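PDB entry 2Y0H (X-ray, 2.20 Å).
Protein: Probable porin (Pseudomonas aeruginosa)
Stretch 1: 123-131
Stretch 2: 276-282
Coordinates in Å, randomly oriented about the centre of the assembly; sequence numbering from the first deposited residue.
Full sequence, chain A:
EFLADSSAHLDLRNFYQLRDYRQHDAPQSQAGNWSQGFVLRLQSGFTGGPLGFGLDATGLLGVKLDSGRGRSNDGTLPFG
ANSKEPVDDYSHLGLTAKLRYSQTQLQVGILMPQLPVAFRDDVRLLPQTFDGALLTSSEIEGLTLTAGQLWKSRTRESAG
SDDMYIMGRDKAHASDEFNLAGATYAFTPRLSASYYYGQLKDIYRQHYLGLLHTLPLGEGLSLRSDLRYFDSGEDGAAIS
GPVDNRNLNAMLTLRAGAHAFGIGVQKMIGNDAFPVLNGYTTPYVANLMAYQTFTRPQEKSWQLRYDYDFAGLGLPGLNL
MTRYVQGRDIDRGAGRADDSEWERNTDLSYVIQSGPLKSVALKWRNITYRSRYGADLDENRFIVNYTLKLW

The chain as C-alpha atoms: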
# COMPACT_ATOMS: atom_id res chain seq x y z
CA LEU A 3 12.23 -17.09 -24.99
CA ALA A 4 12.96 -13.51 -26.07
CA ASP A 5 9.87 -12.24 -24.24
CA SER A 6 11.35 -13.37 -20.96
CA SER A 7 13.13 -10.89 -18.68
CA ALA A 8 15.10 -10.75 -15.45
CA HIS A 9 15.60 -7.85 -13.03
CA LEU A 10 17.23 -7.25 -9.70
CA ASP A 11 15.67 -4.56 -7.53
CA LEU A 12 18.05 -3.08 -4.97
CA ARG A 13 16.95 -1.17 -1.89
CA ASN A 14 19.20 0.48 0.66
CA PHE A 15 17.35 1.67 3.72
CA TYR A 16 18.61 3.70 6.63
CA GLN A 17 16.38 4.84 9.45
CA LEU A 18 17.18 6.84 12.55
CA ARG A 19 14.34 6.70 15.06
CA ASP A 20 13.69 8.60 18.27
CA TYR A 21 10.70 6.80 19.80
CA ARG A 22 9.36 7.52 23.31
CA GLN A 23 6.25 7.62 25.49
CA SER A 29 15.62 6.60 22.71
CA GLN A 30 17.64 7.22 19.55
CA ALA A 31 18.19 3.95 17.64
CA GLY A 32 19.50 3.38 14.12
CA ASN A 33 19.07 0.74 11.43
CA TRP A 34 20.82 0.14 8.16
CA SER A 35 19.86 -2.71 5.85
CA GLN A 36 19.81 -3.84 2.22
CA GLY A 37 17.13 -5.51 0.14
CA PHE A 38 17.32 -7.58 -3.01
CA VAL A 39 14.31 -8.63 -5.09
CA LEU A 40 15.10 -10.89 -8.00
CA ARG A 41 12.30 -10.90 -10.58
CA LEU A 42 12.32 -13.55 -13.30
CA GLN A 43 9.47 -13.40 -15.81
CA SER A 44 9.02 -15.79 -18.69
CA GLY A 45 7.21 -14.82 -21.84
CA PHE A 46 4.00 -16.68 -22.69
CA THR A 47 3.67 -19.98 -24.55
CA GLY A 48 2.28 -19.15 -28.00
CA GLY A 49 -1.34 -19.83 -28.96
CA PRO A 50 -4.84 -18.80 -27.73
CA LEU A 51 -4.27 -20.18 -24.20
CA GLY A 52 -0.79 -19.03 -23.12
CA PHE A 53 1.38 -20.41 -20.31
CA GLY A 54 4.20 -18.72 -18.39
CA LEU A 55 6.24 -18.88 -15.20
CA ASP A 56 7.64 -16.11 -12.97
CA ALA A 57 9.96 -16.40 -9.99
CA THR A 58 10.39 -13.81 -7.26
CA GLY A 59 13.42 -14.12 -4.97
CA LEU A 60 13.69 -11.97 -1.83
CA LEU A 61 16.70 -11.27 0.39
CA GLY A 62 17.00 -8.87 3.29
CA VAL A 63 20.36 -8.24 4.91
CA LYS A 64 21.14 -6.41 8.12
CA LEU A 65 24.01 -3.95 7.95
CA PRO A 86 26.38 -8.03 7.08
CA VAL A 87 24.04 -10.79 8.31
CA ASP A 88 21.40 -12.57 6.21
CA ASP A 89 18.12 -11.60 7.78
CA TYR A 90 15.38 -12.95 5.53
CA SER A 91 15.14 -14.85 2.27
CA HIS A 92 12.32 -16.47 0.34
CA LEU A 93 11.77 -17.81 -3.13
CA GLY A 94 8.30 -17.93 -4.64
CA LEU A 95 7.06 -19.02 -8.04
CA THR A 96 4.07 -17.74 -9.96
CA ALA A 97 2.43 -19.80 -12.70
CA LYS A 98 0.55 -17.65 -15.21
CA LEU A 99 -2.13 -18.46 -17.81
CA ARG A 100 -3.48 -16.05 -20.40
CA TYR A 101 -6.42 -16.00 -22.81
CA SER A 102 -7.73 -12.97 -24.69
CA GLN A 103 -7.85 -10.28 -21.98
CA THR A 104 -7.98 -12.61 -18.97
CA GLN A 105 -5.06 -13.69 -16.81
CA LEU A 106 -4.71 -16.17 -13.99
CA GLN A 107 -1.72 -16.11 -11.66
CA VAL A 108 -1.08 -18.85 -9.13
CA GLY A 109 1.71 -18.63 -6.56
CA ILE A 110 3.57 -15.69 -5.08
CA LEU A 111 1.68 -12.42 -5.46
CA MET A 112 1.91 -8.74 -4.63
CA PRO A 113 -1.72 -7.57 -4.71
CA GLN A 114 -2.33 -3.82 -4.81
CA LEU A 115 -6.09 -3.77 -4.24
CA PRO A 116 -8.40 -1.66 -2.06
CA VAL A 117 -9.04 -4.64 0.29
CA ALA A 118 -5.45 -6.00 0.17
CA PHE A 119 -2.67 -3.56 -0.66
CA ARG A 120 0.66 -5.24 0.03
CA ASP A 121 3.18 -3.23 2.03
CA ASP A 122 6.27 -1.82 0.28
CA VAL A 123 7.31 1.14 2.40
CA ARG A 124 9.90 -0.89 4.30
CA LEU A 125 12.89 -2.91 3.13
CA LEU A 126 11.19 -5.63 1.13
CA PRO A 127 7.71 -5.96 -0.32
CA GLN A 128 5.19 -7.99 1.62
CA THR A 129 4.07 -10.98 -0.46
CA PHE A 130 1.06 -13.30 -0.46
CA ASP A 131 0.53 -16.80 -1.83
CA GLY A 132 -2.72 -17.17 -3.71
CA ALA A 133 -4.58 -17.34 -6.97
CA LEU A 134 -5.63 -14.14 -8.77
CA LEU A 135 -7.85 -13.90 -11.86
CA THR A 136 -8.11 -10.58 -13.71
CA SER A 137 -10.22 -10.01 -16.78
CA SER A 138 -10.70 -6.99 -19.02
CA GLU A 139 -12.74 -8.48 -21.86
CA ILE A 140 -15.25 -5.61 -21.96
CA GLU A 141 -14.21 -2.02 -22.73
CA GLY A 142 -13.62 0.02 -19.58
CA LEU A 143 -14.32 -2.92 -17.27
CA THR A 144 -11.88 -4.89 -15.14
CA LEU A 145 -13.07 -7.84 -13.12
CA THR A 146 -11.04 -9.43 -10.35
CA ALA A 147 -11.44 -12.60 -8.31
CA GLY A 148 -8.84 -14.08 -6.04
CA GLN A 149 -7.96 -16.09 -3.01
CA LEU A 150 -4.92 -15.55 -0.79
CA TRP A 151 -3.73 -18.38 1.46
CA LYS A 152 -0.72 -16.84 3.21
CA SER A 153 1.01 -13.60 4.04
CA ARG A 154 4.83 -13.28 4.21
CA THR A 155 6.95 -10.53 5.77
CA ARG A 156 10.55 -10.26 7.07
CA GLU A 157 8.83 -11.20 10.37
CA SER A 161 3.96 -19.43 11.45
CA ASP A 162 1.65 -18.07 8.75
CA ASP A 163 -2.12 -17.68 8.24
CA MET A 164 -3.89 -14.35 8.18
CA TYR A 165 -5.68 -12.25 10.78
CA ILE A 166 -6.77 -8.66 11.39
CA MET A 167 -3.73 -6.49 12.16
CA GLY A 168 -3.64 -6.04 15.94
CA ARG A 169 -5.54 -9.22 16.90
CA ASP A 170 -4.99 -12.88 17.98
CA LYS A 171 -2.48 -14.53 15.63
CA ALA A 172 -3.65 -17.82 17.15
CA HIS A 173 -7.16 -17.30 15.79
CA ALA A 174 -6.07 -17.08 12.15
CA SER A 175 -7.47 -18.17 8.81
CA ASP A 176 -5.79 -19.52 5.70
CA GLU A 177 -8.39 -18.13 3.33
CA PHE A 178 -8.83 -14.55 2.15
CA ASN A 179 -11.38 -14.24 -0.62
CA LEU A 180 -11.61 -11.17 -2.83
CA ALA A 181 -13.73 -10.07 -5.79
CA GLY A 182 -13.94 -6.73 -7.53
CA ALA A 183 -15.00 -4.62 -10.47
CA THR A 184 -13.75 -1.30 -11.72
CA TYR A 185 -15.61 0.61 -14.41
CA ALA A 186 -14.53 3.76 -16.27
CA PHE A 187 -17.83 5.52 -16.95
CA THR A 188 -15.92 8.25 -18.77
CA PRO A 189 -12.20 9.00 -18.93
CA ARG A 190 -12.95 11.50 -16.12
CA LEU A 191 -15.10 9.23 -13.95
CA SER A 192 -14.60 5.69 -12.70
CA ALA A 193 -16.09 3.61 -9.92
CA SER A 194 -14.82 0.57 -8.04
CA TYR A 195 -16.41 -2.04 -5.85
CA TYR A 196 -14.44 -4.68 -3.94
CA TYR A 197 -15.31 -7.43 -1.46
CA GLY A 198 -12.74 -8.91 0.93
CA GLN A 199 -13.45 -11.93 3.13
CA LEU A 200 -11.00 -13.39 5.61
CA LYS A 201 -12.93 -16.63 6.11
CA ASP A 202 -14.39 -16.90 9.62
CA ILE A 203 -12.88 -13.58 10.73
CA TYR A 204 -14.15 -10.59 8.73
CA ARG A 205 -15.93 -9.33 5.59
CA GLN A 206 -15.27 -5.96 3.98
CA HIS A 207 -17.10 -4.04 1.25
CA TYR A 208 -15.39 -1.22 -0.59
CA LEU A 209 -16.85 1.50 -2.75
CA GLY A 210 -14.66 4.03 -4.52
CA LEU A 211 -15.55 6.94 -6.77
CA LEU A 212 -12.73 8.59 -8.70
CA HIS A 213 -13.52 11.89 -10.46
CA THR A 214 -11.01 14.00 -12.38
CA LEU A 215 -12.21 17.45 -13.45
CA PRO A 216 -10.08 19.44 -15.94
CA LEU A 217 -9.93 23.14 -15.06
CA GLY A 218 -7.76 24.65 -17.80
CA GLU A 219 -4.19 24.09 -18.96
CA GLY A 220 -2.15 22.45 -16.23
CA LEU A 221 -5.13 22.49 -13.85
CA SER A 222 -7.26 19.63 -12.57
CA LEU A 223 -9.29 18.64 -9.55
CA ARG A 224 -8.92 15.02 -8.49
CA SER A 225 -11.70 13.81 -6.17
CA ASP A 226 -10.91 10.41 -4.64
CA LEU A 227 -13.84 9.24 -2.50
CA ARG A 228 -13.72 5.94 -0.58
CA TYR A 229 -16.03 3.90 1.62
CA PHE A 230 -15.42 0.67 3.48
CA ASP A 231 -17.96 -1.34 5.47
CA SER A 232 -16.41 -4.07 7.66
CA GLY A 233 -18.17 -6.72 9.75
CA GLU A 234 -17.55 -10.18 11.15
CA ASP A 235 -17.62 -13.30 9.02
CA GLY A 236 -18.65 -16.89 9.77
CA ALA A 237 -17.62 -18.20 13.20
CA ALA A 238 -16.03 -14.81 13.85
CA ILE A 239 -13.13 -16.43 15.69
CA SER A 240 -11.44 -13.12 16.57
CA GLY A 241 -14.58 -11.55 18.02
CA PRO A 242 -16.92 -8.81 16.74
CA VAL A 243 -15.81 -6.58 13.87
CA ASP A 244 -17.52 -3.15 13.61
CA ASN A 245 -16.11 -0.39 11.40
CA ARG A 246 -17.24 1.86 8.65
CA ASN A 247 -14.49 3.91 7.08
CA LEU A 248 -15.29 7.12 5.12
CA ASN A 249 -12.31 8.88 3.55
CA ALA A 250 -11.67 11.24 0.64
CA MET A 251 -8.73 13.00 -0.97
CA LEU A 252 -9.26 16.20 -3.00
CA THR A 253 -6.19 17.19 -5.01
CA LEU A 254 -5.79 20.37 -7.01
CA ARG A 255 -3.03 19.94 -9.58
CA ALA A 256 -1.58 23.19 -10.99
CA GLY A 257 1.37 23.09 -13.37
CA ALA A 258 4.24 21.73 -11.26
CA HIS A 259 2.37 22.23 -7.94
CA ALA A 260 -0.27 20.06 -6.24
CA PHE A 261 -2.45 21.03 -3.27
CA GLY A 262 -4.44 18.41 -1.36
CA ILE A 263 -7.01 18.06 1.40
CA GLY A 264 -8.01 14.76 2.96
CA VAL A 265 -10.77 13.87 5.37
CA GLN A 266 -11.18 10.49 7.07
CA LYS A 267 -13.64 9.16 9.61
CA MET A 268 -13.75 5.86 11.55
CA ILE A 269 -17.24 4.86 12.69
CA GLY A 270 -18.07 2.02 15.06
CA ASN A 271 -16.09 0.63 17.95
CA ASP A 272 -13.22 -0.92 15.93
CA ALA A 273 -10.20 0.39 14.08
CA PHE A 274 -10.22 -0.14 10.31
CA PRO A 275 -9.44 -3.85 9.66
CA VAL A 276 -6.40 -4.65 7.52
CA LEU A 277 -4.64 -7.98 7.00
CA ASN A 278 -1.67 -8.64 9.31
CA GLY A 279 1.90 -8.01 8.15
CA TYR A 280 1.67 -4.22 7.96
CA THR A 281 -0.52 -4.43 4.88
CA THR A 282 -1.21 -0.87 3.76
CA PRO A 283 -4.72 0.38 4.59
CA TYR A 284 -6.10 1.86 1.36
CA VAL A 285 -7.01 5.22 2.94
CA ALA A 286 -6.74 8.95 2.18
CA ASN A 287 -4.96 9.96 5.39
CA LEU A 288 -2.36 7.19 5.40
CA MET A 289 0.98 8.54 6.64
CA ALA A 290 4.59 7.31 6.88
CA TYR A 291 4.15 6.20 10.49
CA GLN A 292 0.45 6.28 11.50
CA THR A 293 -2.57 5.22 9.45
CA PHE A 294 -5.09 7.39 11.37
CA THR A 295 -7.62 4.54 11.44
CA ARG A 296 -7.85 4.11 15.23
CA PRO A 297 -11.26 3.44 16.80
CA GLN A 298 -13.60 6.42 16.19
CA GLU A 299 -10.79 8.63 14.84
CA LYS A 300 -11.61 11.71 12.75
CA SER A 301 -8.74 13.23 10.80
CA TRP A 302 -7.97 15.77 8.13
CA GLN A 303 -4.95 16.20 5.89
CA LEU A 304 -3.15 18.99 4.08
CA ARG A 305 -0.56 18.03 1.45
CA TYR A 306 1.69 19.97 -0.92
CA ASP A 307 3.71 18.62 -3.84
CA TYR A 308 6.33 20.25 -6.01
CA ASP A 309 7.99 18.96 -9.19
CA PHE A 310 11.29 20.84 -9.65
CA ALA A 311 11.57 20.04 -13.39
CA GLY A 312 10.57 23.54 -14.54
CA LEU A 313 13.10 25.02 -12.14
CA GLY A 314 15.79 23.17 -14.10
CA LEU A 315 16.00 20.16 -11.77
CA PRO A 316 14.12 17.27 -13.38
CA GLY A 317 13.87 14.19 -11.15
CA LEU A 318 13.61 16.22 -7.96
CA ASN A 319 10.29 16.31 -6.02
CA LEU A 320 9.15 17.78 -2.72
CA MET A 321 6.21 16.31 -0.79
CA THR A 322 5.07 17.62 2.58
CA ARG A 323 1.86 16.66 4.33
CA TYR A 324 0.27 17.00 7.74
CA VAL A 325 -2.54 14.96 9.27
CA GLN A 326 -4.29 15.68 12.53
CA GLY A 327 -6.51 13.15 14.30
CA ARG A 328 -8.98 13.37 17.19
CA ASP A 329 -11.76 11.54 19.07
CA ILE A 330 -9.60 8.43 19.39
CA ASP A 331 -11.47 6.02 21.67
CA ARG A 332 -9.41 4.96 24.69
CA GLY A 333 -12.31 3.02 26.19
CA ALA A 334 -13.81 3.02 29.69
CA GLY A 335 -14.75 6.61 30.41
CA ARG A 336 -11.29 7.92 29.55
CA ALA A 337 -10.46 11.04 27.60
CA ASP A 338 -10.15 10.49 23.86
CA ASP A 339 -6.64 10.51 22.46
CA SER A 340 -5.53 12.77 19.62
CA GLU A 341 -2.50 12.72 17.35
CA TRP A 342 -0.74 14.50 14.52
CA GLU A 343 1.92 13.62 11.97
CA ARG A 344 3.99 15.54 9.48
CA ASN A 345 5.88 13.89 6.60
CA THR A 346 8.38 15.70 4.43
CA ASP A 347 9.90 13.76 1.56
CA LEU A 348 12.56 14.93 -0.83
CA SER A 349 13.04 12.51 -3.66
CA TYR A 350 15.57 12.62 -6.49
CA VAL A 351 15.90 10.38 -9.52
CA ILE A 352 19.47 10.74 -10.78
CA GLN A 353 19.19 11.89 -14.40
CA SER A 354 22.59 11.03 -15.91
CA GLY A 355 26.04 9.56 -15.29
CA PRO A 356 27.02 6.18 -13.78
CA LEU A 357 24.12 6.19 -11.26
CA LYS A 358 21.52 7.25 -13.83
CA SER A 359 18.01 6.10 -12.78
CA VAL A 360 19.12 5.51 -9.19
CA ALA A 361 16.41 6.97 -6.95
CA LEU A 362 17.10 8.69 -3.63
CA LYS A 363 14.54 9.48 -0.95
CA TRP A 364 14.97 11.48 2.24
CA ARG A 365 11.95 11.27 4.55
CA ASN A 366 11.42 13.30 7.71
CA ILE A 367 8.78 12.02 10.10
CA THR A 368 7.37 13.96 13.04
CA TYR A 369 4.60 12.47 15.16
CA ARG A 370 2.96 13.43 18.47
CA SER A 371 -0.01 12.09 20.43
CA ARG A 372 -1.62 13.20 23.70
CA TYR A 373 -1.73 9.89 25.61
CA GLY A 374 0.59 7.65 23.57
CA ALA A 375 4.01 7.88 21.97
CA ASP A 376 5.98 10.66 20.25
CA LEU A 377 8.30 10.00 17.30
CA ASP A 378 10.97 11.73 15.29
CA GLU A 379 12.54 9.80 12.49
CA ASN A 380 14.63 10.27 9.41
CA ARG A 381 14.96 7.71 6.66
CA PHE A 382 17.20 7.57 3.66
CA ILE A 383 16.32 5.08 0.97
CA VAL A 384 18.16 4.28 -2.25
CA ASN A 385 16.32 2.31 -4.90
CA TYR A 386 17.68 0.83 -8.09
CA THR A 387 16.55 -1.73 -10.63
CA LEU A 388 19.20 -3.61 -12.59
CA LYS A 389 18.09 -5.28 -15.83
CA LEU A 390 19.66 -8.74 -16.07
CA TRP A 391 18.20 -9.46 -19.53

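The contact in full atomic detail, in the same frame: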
# COMPACT_ATOMS: atom_id res chain seq x y z
N VAL A 123 6.69 -0.07 1.92
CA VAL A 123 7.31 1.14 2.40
C VAL A 123 8.45 0.81 3.36
O VAL A 123 9.01 1.70 3.99
CB VAL A 123 6.29 2.06 3.10
CG1 VAL A 123 5.17 2.42 2.14
CG2 VAL A 123 5.76 1.40 4.35
N ARG A 124 8.78 -0.47 3.48
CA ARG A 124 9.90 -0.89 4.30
C ARG A 124 11.02 -1.38 3.40
O ARG A 124 11.22 -0.84 2.32
CB ARG A 124 9.48 -1.99 5.28
CG ARG A 124 8.43 -1.55 6.29
CD ARG A 124 7.69 -2.74 6.89
NE ARG A 124 7.04 -2.35 8.13
CZ ARG A 124 5.97 -1.57 8.19
NH1 ARG A 124 5.40 -1.11 7.08
NH2 ARG A 124 5.45 -1.25 9.38
N LEU A 125 11.73 -2.41 3.85
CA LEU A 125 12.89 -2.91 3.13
C LEU A 125 12.50 -3.76 1.93
O LEU A 125 12.98 -3.56 0.82
CB LEU A 125 13.82 -3.70 4.06
CG LEU A 125 15.12 -4.19 3.42
CD1 LEU A 125 16.00 -3.01 3.00
CD2 LEU A 125 15.90 -5.15 4.34
N LEU A 126 11.62 -4.72 2.17
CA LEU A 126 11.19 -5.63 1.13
C LEU A 126 9.68 -5.57 1.00
O LEU A 126 8.98 -5.23 1.95
CB LEU A 126 11.63 -7.05 1.47
CG LEU A 126 13.14 -7.29 1.45
CD1 LEU A 126 13.46 -8.63 2.06
CD2 LEU A 126 13.67 -7.19 0.03
N PRO A 127 9.16 -5.91 -0.18
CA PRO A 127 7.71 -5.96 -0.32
C PRO A 127 7.14 -7.13 0.47
O PRO A 127 7.75 -8.20 0.51
CB PRO A 127 7.51 -6.21 -1.81
CG PRO A 127 8.76 -6.93 -2.24
CD PRO A 127 9.87 -6.34 -1.40
N GLN A 128 5.99 -6.91 1.09
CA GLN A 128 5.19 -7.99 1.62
C GLN A 128 4.68 -8.82 0.44
O GLN A 128 4.34 -8.27 -0.60
CB GLN A 128 4.00 -7.41 2.39
CG GLN A 128 2.87 -8.38 2.68
CD GLN A 128 1.69 -7.69 3.38
OE1 GLN A 128 1.37 -6.53 3.10
NE2 GLN A 128 1.04 -8.39 4.30
N THR A 129 4.63 -10.14 0.59
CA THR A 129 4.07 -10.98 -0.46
C THR A 129 2.95 -11.85 0.08
O THR A 129 2.84 -12.06 1.29
CB THR A 129 5.12 -11.91 -1.09
OG1 THR A 129 5.62 -12.81 -0.10
CG2 THR A 129 6.29 -11.10 -1.67
N PHE A 130 2.12 -12.37 -0.82
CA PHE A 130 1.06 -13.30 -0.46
C PHE A 130 1.21 -14.52 -1.37
O PHE A 130 1.74 -14.41 -2.48
CB PHE A 130 -0.32 -12.66 -0.68
CG PHE A 130 -0.67 -11.58 0.32
CD1 PHE A 130 -0.21 -10.28 0.14
CD2 PHE A 130 -1.47 -11.87 1.42
CE1 PHE A 130 -0.52 -9.30 1.06
CE2 PHE A 130 -1.80 -10.88 2.33
CZ PHE A 130 -1.32 -9.59 2.15
N ASP A 131 0.75 -15.69 -0.92
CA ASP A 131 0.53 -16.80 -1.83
C ASP A 131 -0.96 -16.89 -2.08
O ASP A 131 -1.76 -16.83 -1.14
CB ASP A 131 1.03 -18.13 -1.27
CG ASP A 131 2.54 -18.15 -1.07
OD1 ASP A 131 3.24 -17.37 -1.74
OD2 ASP A 131 3.01 -18.95 -0.24
N VAL A 276 -7.29 -4.26 8.62
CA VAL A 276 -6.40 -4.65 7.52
C VAL A 276 -5.80 -6.00 7.85
O VAL A 276 -5.72 -6.37 9.02
CB VAL A 276 -5.26 -3.63 7.29
CG1 VAL A 276 -5.78 -2.39 6.60
CG2 VAL A 276 -4.58 -3.26 8.62
N LEU A 277 -5.38 -6.73 6.82
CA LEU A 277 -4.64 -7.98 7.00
C LEU A 277 -3.32 -7.74 7.75
O LEU A 277 -2.68 -6.70 7.57
CB LEU A 277 -4.36 -8.65 5.65
CG LEU A 277 -5.60 -9.11 4.88
CD1 LEU A 277 -5.24 -9.61 3.48
CD2 LEU A 277 -6.35 -10.19 5.66
N ASN A 278 -2.92 -8.71 8.56
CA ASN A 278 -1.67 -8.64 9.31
C ASN A 278 -0.46 -8.55 8.38
O ASN A 278 -0.56 -8.88 7.19
CB ASN A 278 -1.51 -9.89 10.17
CG ASN A 278 -1.36 -11.12 9.32
OD1 ASN A 278 -2.31 -11.54 8.65
ND2 ASN A 278 -0.15 -11.68 9.28
N GLY A 279 0.67 -8.13 8.92
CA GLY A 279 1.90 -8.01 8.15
C GLY A 279 2.12 -6.60 7.65
O GLY A 279 2.78 -6.38 6.64
N TYR A 280 1.55 -5.63 8.35
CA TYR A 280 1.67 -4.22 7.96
C TYR A 280 1.15 -3.93 6.55
O TYR A 280 1.63 -3.02 5.86
CB TYR A 280 3.12 -3.74 8.13
CG TYR A 280 3.59 -3.76 9.57
CD1 TYR A 280 3.15 -2.79 10.48
CD2 TYR A 280 4.46 -4.74 10.02
CE1 TYR A 280 3.58 -2.81 11.80
CE2 TYR A 280 4.89 -4.77 11.34
CZ TYR A 280 4.45 -3.79 12.22
OH TYR A 280 4.87 -3.81 13.53
N THR A 281 0.18 -4.71 6.11
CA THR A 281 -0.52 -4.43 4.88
C THR A 281 -0.99 -2.98 4.94
O THR A 281 -1.39 -2.49 5.99
CB THR A 281 -1.73 -5.35 4.75
OG1 THR A 281 -1.30 -6.69 5.02
CG2 THR A 281 -2.31 -5.28 3.35
N THR A 282 -0.92 -2.30 3.81
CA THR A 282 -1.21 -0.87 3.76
C THR A 282 -2.72 -0.68 3.69
O THR A 282 -3.36 -1.21 2.78
CB THR A 282 -0.57 -0.24 2.51
OG1 THR A 282 0.82 -0.60 2.45
CG2 THR A 282 -0.72 1.27 2.51

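The contact is small, burying 319 Å² over both sides, and side chains from 123-131 make most of it by reaching into the loop 276-282. The backbones stay well apart: the closest CA pair, Gln128 CA to Gly279 CA, is 7.3 Å.

The polar part centres on Gln128, whose chi1 and chi2 are both t, so the extended chain delivers its amide to the loop. Gln128 NE2 donates to Thr281 OG1 at 3.0 Å with an N-H...O angle of 154°, a well-formed hydrogen bond. A second, weak one runs from Gln128 NE2 to Asn278 O (3.3 Å, 123°). Thr281 OG1 in turn donates to Leu277 O at 2.9 Å; the hydroxyl thus accepts from Gln128 while tying its own loop together, a double role suited to threonine. Gly279 is fitted to this site on two counts. An ideal CB there would lie 2.9 Å from Gln128 NE2, a clash, and at phi/psi 96/26 it would also be jammed against the carbonyl oxygen of Asn278.

The cationic contact is a stack. The Arg124 guanidinium lies over one face of the Tyr280 ring, with centres 4.0 Å apart and planes at 24°. Arg124 CZ is 30° off the ring normal, so the cation-pi interaction is off-centre, and the closest approach, Arg124 NH2 to Tyr280 CD1, is a tight 3.0 Å. Both CA-to-CB bonds point toward the opposing stretch, and the long arginine side chain, t at chi2 and chi3, spans the gap with its flat end against the aromatic face.

The apolar contact joins two buried residues: Phe130 CE2 meets Leu277 CD1 at 3.8 Å, obliquely to the ring. Near the plane of that ring, at its edge, sits Thr281 OG1, 4.1 Å from Phe130 CZ, so the aromatic side chain packs beside the hydrogen-bonded hydroxyl.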